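Local coordinates for tail spike protein (Acinetobacter phage vB_AbaP_AS12, PDB 6EU4), which forms the trimeric tailspike of the phage and probably recognises, and may cleave, the surface polysaccharide of its Acinetobacter host, at the interface of chains A and B. Sequence-based numbering; all coordinates share one arbitrary frame. Chains: chain A/B, Tail spike protein.

Contact 1: the interface of chains A and B. Residues chain A 142-147; chain B 136, 182, 190.
Polar side chains of chain B grip a loop of chain A in this subunit-subunit interface of the trimeric tailspike, where B:Asn136, B:Arg182 and B:Asn190 receive residues A:Thr142 to A:Asp146 and help to hold neighbouring chains side by side. B:Asn136 reaches into the turn of the loop. The amide oxygen B:Asn136 OD1 accepts from A:Leu145 N at 2.9 Å and from A:Asp146 N at 3.0 Å, both weak bonds, well bent at the hydrogen. At the other end of the amide, B:Asn136 ND2 lies 3.2 Å from the hydroxyl OG1 of A:Thr142, a plausible hydrogen bond, and a water links the same hydroxyl to the backbone O of B:Asn136. B:Arg182, extended from CG to NE, meets A:Asp146 tip to tip in a salt bridge. Carboxylate and guanidinium are nearly coplanar, 17° apart. B:Arg182 NH2 lies 2.8 Å from A:Asp146 OD2, which it meets on the syn lone pair, while a water joins B:Arg182 NH1 to A:Asp146 OD1. Between these groups A:Leu145 packs its branched end against the amide of B:Asn190. That amide stands almost perpendicular to the carboxylate of A:Glu144, and B:Asn190 ND2 donates to A:Glu144 OE1 at 3.1 Å from above the carboxylate plane.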
# COMPACT_ATOMS: atom_id res chain seq x y z
N THR A 142 18.80 8.42 23.60
CA THR A 142 19.56 8.64 22.36
C THR A 142 19.74 7.37 21.54
O THR A 142 20.33 7.44 20.45
CB THR A 142 20.94 9.24 22.65
OG1 THR A 142 21.68 8.36 23.51
CG2 THR A 142 20.82 10.63 23.26
N GLY A 143 19.23 6.24 22.00
CA GLY A 143 19.32 5.02 21.24
C GLY A 143 19.18 3.81 22.13
O GLY A 143 19.40 3.86 23.35
N GLU A 144 18.84 2.69 21.49
CA GLU A 144 18.41 1.47 22.15
C GLU A 144 19.56 0.61 22.68
O GLU A 144 19.31 -0.33 23.43
CB GLU A 144 17.55 0.64 21.19
CG GLU A 144 16.36 1.40 20.58
CD GLU A 144 16.64 1.97 19.17
OE1 GLU A 144 17.62 2.74 19.01
OE2 GLU A 144 15.86 1.63 18.24
N LEU A 145 20.80 0.90 22.31
CA LEU A 145 21.91 0.13 22.87
C LEU A 145 22.27 0.58 24.27
O LEU A 145 22.68 -0.24 25.10
CB LEU A 145 23.16 0.25 21.99
CG LEU A 145 23.07 -0.31 20.58
CD1 LEU A 145 24.40 -0.07 19.87
CD2 LEU A 145 22.72 -1.80 20.60
N ASP A 146 22.17 1.88 24.54
CA ASP A 146 22.78 2.47 25.71
C ASP A 146 21.81 3.13 26.67
O ASP A 146 22.23 3.50 27.77
CB ASP A 146 23.83 3.50 25.29
CG ASP A 146 24.97 2.86 24.51
OD1 ASP A 146 25.31 1.68 24.77
OD2 ASP A 146 25.53 3.54 23.64
N CYS A 147 20.54 3.28 26.29
CA CYS A 147 19.55 4.00 27.08
C CYS A 147 18.38 3.08 27.40
O CYS A 147 17.86 2.41 26.51
CB CYS A 147 19.01 5.22 26.32
SG CYS A 147 20.30 6.39 25.85
N ASN B 136 24.33 4.49 18.31
CA ASN B 136 23.59 5.10 19.43
C ASN B 136 23.79 6.61 19.46
O ASN B 136 23.98 7.21 20.51
CB ASN B 136 23.98 4.47 20.76
CG ASN B 136 22.83 4.41 21.74
OD1 ASN B 136 22.18 3.38 21.89
ND2 ASN B 136 22.56 5.54 22.38
N ARG B 182 31.19 0.84 15.45
CA ARG B 182 32.10 0.76 16.58
C ARG B 182 33.13 -0.35 16.34
O ARG B 182 32.86 -1.35 15.67
CB ARG B 182 31.34 0.48 17.86
CG ARG B 182 30.40 1.60 18.30
CD ARG B 182 29.60 1.12 19.50
NE ARG B 182 28.88 2.21 20.15
CZ ARG B 182 27.98 2.05 21.12
NH1 ARG B 182 27.67 0.84 21.56
NH2 ARG B 182 27.41 3.12 21.65
N ASN B 190 21.51 2.02 15.48
CA ASN B 190 20.74 2.69 16.52
C ASN B 190 21.04 4.18 16.55
O ASN B 190 21.12 4.80 17.61
CB ASN B 190 20.99 2.04 17.88
CG ASN B 190 20.57 0.59 17.90
OD1 ASN B 190 21.40 -0.32 17.81
ND2 ASN B 190 19.27 0.35 17.95
O HOH W 1 26.57 -0.29 23.92
O HOH W 2 24.28 8.72 23.06

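Contact 2: the interface of chains A and B. Residues chain A 540, 542, 545-547, 549; chain B 535, 553-555, 561, 564.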
# COMPACT_ATOMS: atom_id res chain seq x y z
N PHE A 540 -14.32 -31.92 -34.48
CA PHE A 540 -13.88 -31.71 -35.86
C PHE A 540 -12.71 -32.65 -36.12
O PHE A 540 -11.61 -32.43 -35.61
CB PHE A 540 -13.45 -30.26 -36.08
CG PHE A 540 -14.55 -29.26 -35.92
CD1 PHE A 540 -15.35 -28.93 -37.00
CD2 PHE A 540 -14.78 -28.62 -34.71
CE1 PHE A 540 -16.37 -28.00 -36.88
CE2 PHE A 540 -15.80 -27.68 -34.59
CZ PHE A 540 -16.59 -27.37 -35.67
N ILE A 542 -10.11 -33.40 -38.48
CA ILE A 542 -9.57 -32.48 -39.49
C ILE A 542 -8.58 -33.23 -40.38
O ILE A 542 -7.50 -33.62 -39.93
CB ILE A 542 -8.92 -31.26 -38.83
CG1 ILE A 542 -9.93 -30.51 -37.96
CG2 ILE A 542 -8.31 -30.34 -39.90
CD1 ILE A 542 -9.33 -29.40 -37.15
N ALA A 545 -7.91 -31.42 -46.43
CA ALA A 545 -8.83 -30.64 -47.25
C ALA A 545 -10.29 -31.02 -47.02
O ALA A 545 -11.13 -30.80 -47.89
CB ALA A 545 -8.47 -30.78 -48.74
N SER A 546 -10.61 -31.58 -45.85
CA SER A 546 -11.96 -32.02 -45.55
C SER A 546 -12.02 -32.33 -44.06
O SER A 546 -10.99 -32.40 -43.39
CB SER A 546 -12.35 -33.25 -46.37
OG SER A 546 -11.52 -34.34 -46.03
N ALA A 547 -13.24 -32.52 -43.56
CA ALA A 547 -13.44 -32.95 -42.18
C ALA A 547 -14.72 -33.76 -42.08
O ALA A 547 -15.59 -33.71 -42.96
CB ALA A 547 -13.51 -31.76 -41.22
N PHE A 549 -17.73 -34.20 -39.02
CA PHE A 549 -18.27 -33.40 -37.93
C PHE A 549 -19.14 -34.29 -37.05
O PHE A 549 -20.01 -35.00 -37.56
CB PHE A 549 -19.09 -32.23 -38.47
CG PHE A 549 -18.42 -31.48 -39.60
CD1 PHE A 549 -17.36 -30.63 -39.36
CD2 PHE A 549 -18.90 -31.58 -40.90
CE1 PHE A 549 -16.76 -29.93 -40.39
CE2 PHE A 549 -18.30 -30.87 -41.93
CZ PHE A 549 -17.23 -30.05 -41.67
N ASN B 535 -7.98 -24.80 -37.28
CA ASN B 535 -9.15 -23.94 -37.17
C ASN B 535 -10.41 -24.68 -37.59
O ASN B 535 -10.37 -25.66 -38.34
CB ASN B 535 -9.01 -22.67 -38.02
CG ASN B 535 -7.97 -21.73 -37.48
OD1 ASN B 535 -6.83 -21.71 -37.95
ND2 ASN B 535 -8.34 -20.96 -36.48
N THR B 553 -13.35 -26.43 -41.81
CA THR B 553 -12.14 -26.67 -41.03
C THR B 553 -10.92 -26.23 -41.82
O THR B 553 -10.93 -26.23 -43.06
CB THR B 553 -11.99 -28.15 -40.66
OG1 THR B 553 -11.96 -28.95 -41.84
CG2 THR B 553 -13.14 -28.59 -39.75
N GLY B 554 -9.87 -25.88 -41.08
CA GLY B 554 -8.58 -25.60 -41.66
C GLY B 554 -7.49 -26.38 -40.94
O GLY B 554 -7.28 -26.21 -39.73
N ASP B 555 -6.82 -27.25 -41.67
CA ASP B 555 -5.74 -28.04 -41.10
C ASP B 555 -4.53 -27.14 -40.86
O ASP B 555 -4.35 -26.11 -41.51
CB ASP B 555 -5.40 -29.20 -42.05
CG ASP B 555 -4.60 -30.33 -41.38
OD1 ASP B 555 -4.34 -30.27 -40.16
OD2 ASP B 555 -4.24 -31.28 -42.11
N ALA B 561 -10.66 -25.79 -45.79
CA ALA B 561 -11.45 -26.63 -46.67
C ALA B 561 -12.78 -25.95 -47.00
O ALA B 561 -13.15 -24.93 -46.42
CB ALA B 561 -11.69 -27.99 -46.01
N CYS B 564 -19.42 -26.34 -45.61
CA CYS B 564 -20.38 -27.45 -45.63
C CYS B 564 -21.69 -26.97 -45.02
O CYS B 564 -21.74 -26.65 -43.83
CB CYS B 564 -19.84 -28.64 -44.84
SG CYS B 564 -18.31 -29.35 -45.53
O HOH W 3 -4.89 -33.65 -41.18
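Strands 535-542 and 547-554 of chain A, with the connection between them, meet the end of strand 547-554 of chain B, the loop after it and the short strand 564-565. The side chain of B:Thr553 enters among A:Phe540, A:Ile542, A:Ala547 and A:Phe549. With chi1 at 58° its methyl is anti to the carbonyl carbon and turned towards these groups: B:Thr553 CG2 touches A:Phe540 CD1 and A:Ala547 CB, each at 3.5 Å, and lies 3.9 Å from A:Phe549 CE1. The hydroxyl OG1 also packs on the methyl of A:Ala547, and no direct polar bond crosses this patch. A:Ile542 runs past B:Thr553 in the opposite direction, and A:Ile542 CG2 rests 3.6 Å from B:Asp555 CA. On the other flank B:Cys564 SG approaches the ring of A:Phe549 at its edge, in plane, 3.9 Å from CE2. The methyl CB of B:Ala561 sits against the backbone of A:Ala545 and A:Ser546, 3.4 Å from A:Ala545 O. One water bridges the chains, its oxygen 2.9 Å from A:Ile542 O and 2.6 Å from the carboxylate oxygen B:Asp555 OD2. The patch thus joins the subunits through largely apolar packing between beta strands in the C-terminal part of the spike, beyond the long parallel stack of strands.

Contact 3: the interface of chains A and B. Residues chain A 469-471, 473, 475; chain B 471, 474-477.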
# COMPACT_ATOMS: atom_id res chain seq x y z
N LEU A 469 -19.27 -14.10 -14.78
CA LEU A 469 -18.53 -13.03 -15.43
C LEU A 469 -19.37 -12.56 -16.61
O LEU A 469 -19.67 -13.36 -17.50
CB LEU A 469 -17.16 -13.51 -15.92
CG LEU A 469 -16.37 -12.53 -16.78
CD1 LEU A 469 -16.20 -11.18 -16.12
CD2 LEU A 469 -14.99 -13.15 -17.07
N VAL A 470 -19.74 -11.30 -16.61
CA VAL A 470 -20.59 -10.71 -17.64
C VAL A 470 -19.84 -9.52 -18.21
O VAL A 470 -19.66 -8.52 -17.52
CB VAL A 470 -21.95 -10.29 -17.07
CG1 VAL A 470 -22.77 -9.49 -18.12
CG2 VAL A 470 -22.69 -11.53 -16.62
N MSE A 471 -19.41 -9.63 -19.47
CA MSE A 471 -18.61 -8.57 -20.06
C MSE A 471 -19.15 -8.19 -21.42
O MSE A 471 -19.39 -9.06 -22.26
CB MSE A 471 -17.15 -9.00 -20.17
CG MSE A 471 -16.91 -10.27 -20.89
SE MSE A 471 -14.95 -10.69 -20.85
CE MSE A 471 -14.90 -12.59 -20.49
N SER A 473 -17.72 -7.20 -24.07
CA SER A 473 -16.34 -7.26 -24.54
C SER A 473 -16.20 -8.54 -25.34
O SER A 473 -16.80 -9.55 -25.00
CB SER A 473 -15.33 -7.29 -23.37
OG SER A 473 -15.79 -6.55 -22.24
N LEU A 475 -13.91 -11.78 -26.83
CA LEU A 475 -13.04 -12.74 -26.16
C LEU A 475 -12.37 -13.62 -27.20
O LEU A 475 -13.04 -14.18 -28.07
CB LEU A 475 -13.84 -13.59 -25.18
CG LEU A 475 -13.08 -14.73 -24.50
CD1 LEU A 475 -11.95 -14.20 -23.62
CD2 LEU A 475 -14.06 -15.57 -23.69
N MSE B 471 -12.78 -21.61 -14.31
CA MSE B 471 -13.72 -20.96 -13.42
C MSE B 471 -14.98 -21.77 -13.33
O MSE B 471 -15.54 -22.18 -14.35
CB MSE B 471 -14.03 -19.54 -13.88
CG MSE B 471 -14.56 -19.44 -15.30
SE MSE B 471 -14.84 -17.51 -15.70
CE MSE B 471 -13.86 -17.29 -17.34
N TYR B 474 -20.36 -18.92 -14.66
CA TYR B 474 -20.88 -18.75 -16.01
C TYR B 474 -20.23 -17.52 -16.65
O TYR B 474 -19.62 -16.69 -15.97
CB TYR B 474 -22.40 -18.63 -16.03
CG TYR B 474 -23.02 -17.41 -15.40
CD1 TYR B 474 -23.22 -16.26 -16.14
CD2 TYR B 474 -23.50 -17.44 -14.10
CE1 TYR B 474 -23.81 -15.14 -15.59
CE2 TYR B 474 -24.10 -16.35 -13.53
CZ TYR B 474 -24.25 -15.19 -14.29
OH TYR B 474 -24.87 -14.08 -13.76
N LEU B 475 -20.33 -17.46 -17.97
CA LEU B 475 -19.63 -16.45 -18.75
C LEU B 475 -20.57 -15.91 -19.81
O LEU B 475 -21.19 -16.70 -20.54
CB LEU B 475 -18.38 -17.06 -19.39
CG LEU B 475 -17.57 -16.14 -20.30
CD1 LEU B 475 -17.11 -14.94 -19.53
CD2 LEU B 475 -16.38 -16.90 -20.86
N SER B 476 -20.68 -14.59 -19.90
CA SER B 476 -21.47 -13.93 -20.94
C SER B 476 -20.59 -12.88 -21.59
O SER B 476 -20.09 -11.98 -20.90
CB SER B 476 -22.72 -13.27 -20.36
OG SER B 476 -23.42 -12.51 -21.35
N THR B 477 -20.38 -12.99 -22.91
CA THR B 477 -19.49 -12.09 -23.64
C THR B 477 -20.20 -11.55 -24.88
O THR B 477 -21.27 -12.04 -25.27
CB THR B 477 -18.21 -12.80 -24.09
OG1 THR B 477 -18.56 -13.82 -25.02
CG2 THR B 477 -17.49 -13.42 -22.91
O HOH W 4 -22.34 -9.92 -22.07
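Backbone hydrogen bonds join A:Leu469 and A:Met471 to B:Tyr474 and B:Ser476, pairing strand 468-471 of chain A in parallel with strand 474-476 of chain B. A:Leu469 N donates to B:Tyr474 O at 2.9 Å, B:Ser476 N to A:Leu469 O at 2.9 Å, and A:Met471 N to B:Ser476 O at 2.8 Å, the last almost straight at 177°. A water adds a further link between the hydroxyl OG of B:Ser476 and A:Met471 O. Apolar contacts fill one side of this ladder. A:Leu469 and B:Leu475 lie alongside and point the same way, with A:Leu469 CD2 3.7 Å from B:Leu475 CD1. The selenomethionine A:Met471 bends at its last torsion (chi3 138°), bringing its terminal methyl CE to B:Leu475 CD1 at a tight 3.4 Å and to B:Thr477 CG2 at 3.6 Å. The other branch of B:Leu475 meets its counterpart in chain A, CD2 to CD2 of A:Leu475 at 3.9 Å. On the opposite side A:Val470 CG2 lies 3.9 Å from the ring carbon CE1 of B:Tyr474. The strand of chain A is thus paired with that of chain B in the segment between the long stack of strands and the C-terminal beta region of the spike.

Contact 1 lies towards the N-terminal end of the long stack of strands, with its C-alpha centre about 60 Å from that of contact 3 and about 79 Å from that of contact 2. Contacts 2 and 3 are nearer neighbours, about 28 Å between their C-alpha centres. The three share no residues. Strand 468-471 in contact 3 and strand 547-554 in contact 2 each take part from both chains. Polar loop contacts, backbone strand pairing and apolar packing therefore join the same chains at separate levels, which probably helps keep the three-chain spike together along its length.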